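Local coordinates for protein ornithine carbamoyltransferase (Giardia intestinalis, PDB 3GRF) that probably catalyses the transfer of a carbamoyl group between carbamoyl phosphate and ornithine, in the parasite's arginine degradation pathway, at residues Glu147-Ala152 with Ser274-Phe279; Cys140-Ile145 with Tyr176-Gly181; Ala285-Glu290 with Val295-Lys300. One frame throughout, in Å; residues are numbered along the deposited sequence.

Contact 1 (Glu147-Ala152 with Ser274-Phe279); sequences EKFTAA and SKRSIF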
# COMPACT_ATOMS: atom_id res chain seq x y z
N GLU A 147 -1.48 -27.53 -16.35
CA GLU A 147 -1.49 -26.62 -17.49
C GLU A 147 -0.55 -27.04 -18.58
O GLU A 147 -0.93 -27.17 -19.72
CB GLU A 147 -1.05 -25.24 -17.02
CG GLU A 147 -1.34 -24.16 -18.01
CD GLU A 147 -0.92 -22.80 -17.52
OE1 GLU A 147 0.18 -22.70 -16.93
OE2 GLU A 147 -1.66 -21.84 -17.72
N LYS A 148 0.72 -27.20 -18.24
CA LYS A 148 1.73 -27.61 -19.22
C LYS A 148 1.42 -28.94 -19.90
O LYS A 148 1.37 -29.00 -21.13
CB LYS A 148 3.14 -27.65 -18.59
CG LYS A 148 3.62 -26.30 -18.20
CD LYS A 148 3.75 -25.38 -19.43
CE LYS A 148 3.62 -23.89 -19.03
NZ LYS A 148 3.68 -22.97 -20.21
N PHE A 149 1.19 -30.00 -19.11
CA PHE A 149 0.95 -31.33 -19.66
C PHE A 149 -0.35 -31.44 -20.44
O PHE A 149 -0.41 -32.15 -21.43
CB PHE A 149 1.08 -32.37 -18.56
CG PHE A 149 2.51 -32.62 -18.16
CD1 PHE A 149 2.97 -32.25 -16.92
CD2 PHE A 149 3.40 -33.20 -19.06
CE1 PHE A 149 4.31 -32.50 -16.54
CE2 PHE A 149 4.73 -33.45 -18.70
CZ PHE A 149 5.20 -33.09 -17.43
N THR A 150 -1.38 -30.70 -20.02
CA THR A 150 -2.66 -30.68 -20.74
C THR A 150 -2.54 -30.10 -22.15
O THR A 150 -3.21 -30.56 -23.08
CB THR A 150 -3.74 -29.92 -19.94
OG1 THR A 150 -4.12 -30.70 -18.81
CG2 THR A 150 -4.98 -29.66 -20.77
N ALA A 151 -1.68 -29.09 -22.31
CA ALA A 151 -1.54 -28.42 -23.61
C ALA A 151 -0.74 -29.26 -24.61
O ALA A 151 -1.01 -29.25 -25.82
CB ALA A 151 -0.92 -27.03 -23.42
N ALA A 152 0.24 -29.98 -24.07
CA ALA A 152 0.98 -31.04 -24.76
C ALA A 152 0.21 -32.36 -24.97
O ALA A 152 0.76 -33.29 -25.57
CB ALA A 152 2.26 -31.33 -23.98
N SER A 274 12.06 -38.12 -18.77
CA SER A 274 11.20 -38.44 -19.91
C SER A 274 11.38 -37.43 -21.03
O SER A 274 11.90 -36.33 -20.81
CB SER A 274 9.74 -38.50 -19.46
OG SER A 274 9.15 -37.21 -19.45
N LYS A 275 10.94 -37.79 -22.23
CA LYS A 275 11.03 -36.89 -23.35
C LYS A 275 10.09 -35.70 -23.17
O LYS A 275 10.38 -34.60 -23.66
CB LYS A 275 10.75 -37.65 -24.66
CG LYS A 275 11.82 -37.46 -25.73
CD LYS A 275 12.96 -38.49 -25.61
CE LYS A 275 13.78 -38.56 -26.91
NZ LYS A 275 13.10 -39.39 -27.98
N ARG A 276 8.97 -35.91 -22.46
CA ARG A 276 7.98 -34.85 -22.14
C ARG A 276 8.38 -33.97 -20.93
O ARG A 276 7.70 -33.00 -20.61
CB ARG A 276 6.61 -35.50 -21.88
CG ARG A 276 6.46 -36.02 -20.46
CD ARG A 276 5.83 -37.39 -20.32
NE ARG A 276 4.39 -37.35 -20.32
CZ ARG A 276 3.57 -38.09 -19.55
NH1 ARG A 276 4.01 -38.94 -18.63
NH2 ARG A 276 2.27 -37.93 -19.68
N SER A 277 9.48 -34.30 -20.24
CA SER A 277 9.75 -33.68 -18.94
C SER A 277 9.74 -32.17 -18.98
O SER A 277 9.90 -31.54 -20.04
CB SER A 277 11.06 -34.19 -18.31
OG SER A 277 12.16 -33.90 -19.15
N ILE A 278 9.49 -31.57 -17.82
CA ILE A 278 9.62 -30.14 -17.70
C ILE A 278 10.50 -29.90 -16.49
O ILE A 278 10.64 -30.77 -15.65
CB ILE A 278 8.25 -29.40 -17.63
CG1 ILE A 278 7.51 -29.72 -16.33
CG2 ILE A 278 7.36 -29.70 -18.88
CD1 ILE A 278 6.17 -28.95 -16.19
N PHE A 279 11.09 -28.71 -16.41
CA PHE A 279 11.94 -28.31 -15.29
C PHE A 279 11.25 -27.10 -14.56
O PHE A 279 10.75 -26.16 -15.21
CB PHE A 279 13.34 -27.92 -15.79
CG PHE A 279 14.13 -27.23 -14.78
CD1 PHE A 279 14.79 -27.98 -13.78
CD2 PHE A 279 14.16 -25.84 -14.73
CE1 PHE A 279 15.48 -27.32 -12.74
CE2 PHE A 279 14.86 -25.16 -13.70
CZ PHE A 279 15.50 -25.90 -12.71

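Contact 2 (Cys140-Ile145 with Tyr176-Gly181); sequences CDFMTI and YDLMRG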
# COMPACT_ATOMS: atom_id res chain seq x y z
N CYS A 140 0.24 -23.15 -7.08
CA CYS A 140 0.89 -22.58 -8.25
C CYS A 140 1.51 -23.64 -9.10
O CYS A 140 1.22 -23.77 -10.29
CB CYS A 140 2.01 -21.64 -7.82
SG CYS A 140 2.79 -20.87 -9.27
N ASP A 141 2.39 -24.41 -8.48
CA ASP A 141 3.15 -25.47 -9.16
C ASP A 141 2.32 -26.62 -9.73
O ASP A 141 2.45 -26.97 -10.89
CB ASP A 141 4.17 -25.99 -8.17
CG ASP A 141 5.18 -24.92 -7.77
OD1 ASP A 141 5.87 -25.06 -6.73
OD2 ASP A 141 5.27 -23.94 -8.53
N PHE A 142 1.41 -27.17 -8.94
CA PHE A 142 0.58 -28.24 -9.49
C PHE A 142 -0.36 -27.74 -10.58
O PHE A 142 -0.59 -28.43 -11.57
CB PHE A 142 -0.12 -29.00 -8.38
CG PHE A 142 0.83 -29.69 -7.48
CD1 PHE A 142 1.08 -29.19 -6.20
CD2 PHE A 142 1.55 -30.80 -7.93
CE1 PHE A 142 1.96 -29.82 -5.37
CE2 PHE A 142 2.46 -31.46 -7.07
CZ PHE A 142 2.66 -30.94 -5.80
N MET A 143 -0.86 -26.53 -10.43
CA MET A 143 -1.54 -25.85 -11.53
C MET A 143 -0.69 -25.73 -12.81
O MET A 143 -1.18 -25.97 -13.92
CB MET A 143 -2.02 -24.50 -11.07
CG MET A 143 -2.68 -23.65 -12.20
SD MET A 143 -2.36 -21.84 -11.98
CE MET A 143 -3.08 -21.27 -13.52
N THR A 144 0.58 -25.36 -12.65
CA THR A 144 1.51 -25.24 -13.77
C THR A 144 1.76 -26.60 -14.40
O THR A 144 1.80 -26.72 -15.63
CB THR A 144 2.88 -24.62 -13.28
OG1 THR A 144 2.65 -23.32 -12.71
CG2 THR A 144 3.91 -24.56 -14.43
N ILE A 145 1.93 -27.63 -13.56
CA ILE A 145 2.10 -28.99 -14.07
C ILE A 145 0.83 -29.39 -14.88
O ILE A 145 0.96 -29.82 -16.02
CB ILE A 145 2.42 -30.00 -12.93
CG1 ILE A 145 3.86 -29.78 -12.42
CG2 ILE A 145 2.25 -31.49 -13.35
CD1 ILE A 145 4.12 -30.36 -10.98
N TYR A 176 8.96 -30.30 1.69
CA TYR A 176 7.85 -30.76 2.54
C TYR A 176 6.52 -30.57 1.89
O TYR A 176 5.71 -31.50 1.81
CB TYR A 176 7.84 -30.04 3.89
CG TYR A 176 9.09 -30.30 4.72
CD1 TYR A 176 9.30 -29.61 5.90
CD2 TYR A 176 10.07 -31.22 4.29
CE1 TYR A 176 10.47 -29.82 6.67
CE2 TYR A 176 11.25 -31.47 5.07
CZ TYR A 176 11.43 -30.76 6.24
OH TYR A 176 12.58 -30.99 7.00
N ASP A 177 6.25 -29.37 1.43
CA ASP A 177 4.91 -29.11 0.88
C ASP A 177 4.70 -29.75 -0.50
O ASP A 177 3.57 -30.09 -0.84
CB ASP A 177 4.63 -27.58 0.89
CG ASP A 177 3.36 -27.20 1.65
OD1 ASP A 177 2.70 -28.04 2.29
OD2 ASP A 177 3.01 -26.01 1.59
N LEU A 178 5.78 -29.95 -1.31
CA LEU A 178 5.69 -30.66 -2.63
C LEU A 178 5.36 -32.14 -2.36
O LEU A 178 4.50 -32.71 -3.03
CB LEU A 178 7.02 -30.55 -3.41
CG LEU A 178 7.13 -29.73 -4.71
CD1 LEU A 178 5.82 -29.03 -5.06
CD2 LEU A 178 8.26 -28.70 -4.60
N MET A 179 6.05 -32.74 -1.39
CA MET A 179 5.77 -34.12 -1.01
C MET A 179 4.31 -34.27 -0.61
O MET A 179 3.64 -35.22 -1.05
CB MET A 179 6.66 -34.53 0.16
CG MET A 179 8.17 -34.63 -0.19
SD MET A 179 9.19 -34.62 1.32
CE MET A 179 8.68 -36.14 2.11
N ARG A 180 3.80 -33.34 0.21
CA ARG A 180 2.36 -33.34 0.58
C ARG A 180 1.43 -33.20 -0.63
O ARG A 180 0.39 -33.86 -0.68
CB ARG A 180 2.03 -32.26 1.62
CG ARG A 180 2.67 -32.42 3.05
CD ARG A 180 2.53 -31.11 3.85
NE ARG A 180 3.46 -31.02 5.01
CZ ARG A 180 4.25 -29.97 5.29
NH1 ARG A 180 4.26 -28.92 4.49
NH2 ARG A 180 5.05 -29.98 6.35
N GLY A 181 1.75 -32.29 -1.57
CA GLY A 181 0.90 -32.09 -2.76
C GLY A 181 0.84 -33.37 -3.58
O GLY A 181 -0.23 -33.80 -3.99

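Contact 3 (Ala285-Glu290 with Val295-Lys300); sequences ATRGEE and VIDGPK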
# COMPACT_ATOMS: atom_id res chain seq x y z
N ALA A 285 16.11 -18.05 -8.52
CA ALA A 285 17.06 -18.96 -9.17
C ALA A 285 18.50 -18.44 -9.10
O ALA A 285 18.75 -17.27 -9.42
CB ALA A 285 16.67 -19.18 -10.63
N THR A 286 19.43 -19.30 -8.69
CA THR A 286 20.86 -19.02 -8.82
C THR A 286 21.51 -19.98 -9.83
O THR A 286 21.75 -21.16 -9.54
CB THR A 286 21.58 -19.09 -7.45
OG1 THR A 286 20.86 -18.27 -6.53
CG2 THR A 286 23.00 -18.59 -7.55
N ARG A 287 21.81 -19.43 -11.00
CA ARG A 287 22.17 -20.20 -12.20
C ARG A 287 23.31 -21.16 -12.13
O ARG A 287 23.41 -22.00 -13.01
CB ARG A 287 22.41 -19.29 -13.40
CG ARG A 287 21.13 -18.89 -14.10
CD ARG A 287 20.84 -17.42 -13.91
NE ARG A 287 19.41 -17.08 -14.03
CZ ARG A 287 18.66 -17.40 -15.08
NH1 ARG A 287 19.20 -18.09 -16.08
NH2 ARG A 287 17.39 -17.06 -15.12
N GLY A 288 24.20 -21.05 -11.15
CA GLY A 288 25.26 -22.07 -11.03
C GLY A 288 25.25 -22.83 -9.72
O GLY A 288 26.26 -23.47 -9.37
N GLU A 289 24.14 -22.74 -8.99
CA GLU A 289 23.98 -23.51 -7.75
C GLU A 289 23.02 -24.67 -7.96
O GLU A 289 23.44 -25.71 -8.44
CB GLU A 289 23.59 -22.59 -6.59
CG GLU A 289 24.66 -21.50 -6.40
CD GLU A 289 24.61 -20.79 -5.06
OE1 GLU A 289 23.57 -20.90 -4.37
OE2 GLU A 289 25.63 -20.13 -4.70
N GLU A 290 21.74 -24.50 -7.64
CA GLU A 290 20.79 -25.62 -7.69
C GLU A 290 20.57 -26.14 -9.11
O GLU A 290 20.20 -27.31 -9.32
CB GLU A 290 19.47 -25.24 -7.01
CG GLU A 290 18.68 -24.15 -7.72
CD GLU A 290 19.06 -22.73 -7.33
OE1 GLU A 290 18.44 -21.79 -7.84
OE2 GLU A 290 19.96 -22.53 -6.49
N VAL A 295 19.88 -25.29 -18.08
CA VAL A 295 18.62 -25.98 -17.73
C VAL A 295 17.55 -24.91 -17.55
O VAL A 295 16.52 -24.94 -18.20
CB VAL A 295 18.76 -26.89 -16.47
CG1 VAL A 295 17.41 -27.51 -16.05
CG2 VAL A 295 19.81 -28.02 -16.74
N ILE A 296 17.82 -23.94 -16.69
CA ILE A 296 16.81 -22.91 -16.44
C ILE A 296 16.48 -22.05 -17.64
O ILE A 296 15.35 -21.57 -17.77
CB ILE A 296 17.11 -22.04 -15.17
CG1 ILE A 296 15.97 -21.02 -14.91
CG2 ILE A 296 18.51 -21.39 -15.25
CD1 ILE A 296 15.75 -20.66 -13.43
N ASP A 297 17.46 -21.85 -18.51
CA ASP A 297 17.27 -21.02 -19.70
C ASP A 297 17.08 -21.92 -20.92
O ASP A 297 16.90 -21.44 -22.04
CB ASP A 297 18.45 -20.07 -19.90
CG ASP A 297 18.65 -19.14 -18.72
OD1 ASP A 297 17.67 -18.68 -18.08
OD2 ASP A 297 19.82 -18.85 -18.42
N GLY A 298 17.08 -23.22 -20.69
CA GLY A 298 16.96 -24.16 -21.77
C GLY A 298 15.49 -24.42 -21.97
O GLY A 298 14.65 -23.79 -21.32
N PRO A 299 15.17 -25.35 -22.89
CA PRO A 299 13.81 -25.58 -23.42
C PRO A 299 12.80 -26.36 -22.54
O PRO A 299 11.60 -26.33 -22.82
CB PRO A 299 14.09 -26.36 -24.71
CG PRO A 299 15.32 -27.16 -24.38
CD PRO A 299 16.17 -26.24 -23.53
N LYS A 300 13.27 -27.05 -21.50
CA LYS A 300 12.39 -27.78 -20.55
C LYS A 300 11.87 -26.89 -19.40
O LYS A 300 10.91 -27.25 -18.73
CB LYS A 300 13.09 -29.03 -20.00
CG LYS A 300 13.25 -30.18 -21.04
CD LYS A 300 13.85 -31.39 -20.38
CE LYS A 300 13.90 -32.59 -21.32
NZ LYS A 300 12.54 -33.16 -21.64

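Contact 1 (Glu147-Ala152 with Ser274-Phe279)
The C-terminal end of helix 135-151, one of the helices that join the two domains in this family, meets an edge of the Rossmann-like Asp/Orn binding domain here: K148 and F149 pack on R276 and I278, where a turn leads into strand 278-281, an outermost strand of the parallel sheet. F149 reaches across with its ring, which is also lined by I162 and V237. CE1 of F149 lies 4.0 Å from CD1 of I278, the two side chains coming from opposite directions. I278 carries CG1 between its backbone N and carbonyl carbon (chi1 67°) and continues extended, which brings CD1 forward to the helix. The same methyl also lies 4.1 Å from CB of K148. Beyond that carbon the lysine bends at chi2, and its ammonium runs off to a salt bridge with D305. R276 belongs to the type I turn S274-S277, closed by the backbone bond from S277 N to S274 O (3.2 Å). Its guanidinium, the plane 65° from that of the ring, forms salt bridges with E154 through NE and with D236 through NH1. Both the carbonyl and the side chain of R276 come obliquely to one ring carbon: CE2 of F149 is 3.6 Å from R276 O and also 3.6 Å from R276 CG.

Contact 2 (Cys140-Ile145 with Tyr176-Gly181)
Around F142 and L178, segments 140-145 and 176-181, of helices 135-151 and 173-185, cross at -50°, with their axes 11.2 Å apart at closest approach and the closest pair of CA atoms being that of F142 and G181, 7.8 Å apart. F142 spans from one helix to the backbone of the other. Its CG stands anti to the carbonyl carbon (chi1 -63°), sending the ring over to the second helix, where CE1 lies 3.6 Å from G181 CA and CZ 3.7 Å from that same atom. The glycine presents bare backbone, and this lets the aromatic ring come so near the helix. L178 adds a methyl from three residues earlier, its CD1 3.8 Å from F142 CZ, while the carbonyl oxygen of L178 lies in the ring plane at its edge. D141 also comes near L178, its OD1 4.3 Å from L178 CD1; that oxygen is hydrogen-bonded to the hydroxyl of Y239, and Q137 holds OD2. Within the second helix R180 and D177 form a salt bridge. I25 of helix 18-33 also touches F142. The result is a wholly buried helix-on-helix packing, phenylalanine against glycine, that sets interdomain helix 135-151 on a helix of the Rossmann-like Asp/Orn domain, part of the two-domain architecture of the transcarbamoylases.

Contact 3 (Ala285-Glu290 with Val295-Lys300)
R287 and I296 bury the most surface here, with D297 next. The arginine chain bends at chi2 (111°), which turns it back toward segment 295-300 and lays one face of its guanidinium over the branch methyl of I296, whose CG2 is 3.8 Å from R287 CG. At the edge of the same group sits the carboxylate of D297, its plane only 20° from that of the guanidinium. NH1 is modelled in a salt bridge with D297, but too close to the carboxylate to be trusted in detail; the second bond, from R287 NH2 to D297 OD1, is weak at 3.4 Å. NH2 also pairs with D92 of the second subunit, so the arginine has an acidic partner in each of two chains. The other end of I296 is pressed tightly on A285, with I296 CD1 3.3 Å from A285 CB. A type I turn, T286-E289, shapes the first segment, and E290 OE1 fastens it by accepting from T286 N (2.8 Å). A285 directly follows an NCLP sequence, apparently the counterpart of the HCLP active-site motif of ornithine transcarbamoylases, and the arrangement links the loop behind that motif to the subunit interface.

Contacts 1 and 2 share helix 135-151, with centres 15 Å apart: contact 2 uses its middle, near the centre of the chain, and contact 1 its C-terminal end. Their segments alternate along the sequence, so one helix is tied to the Asp/Orn domain twice, first at helix 173-185 and then at strand 278-281. Contact 3 comes later in the chain and lies entirely within that domain, about 17 Å between centres from contact 1 and 19 Å from contact 2. It touches contact 1 through K300, which bonds to S277 and, by its backbone, to F279. The series thus runs from the buried interdomain packing through the sheet edge to the subunit interface.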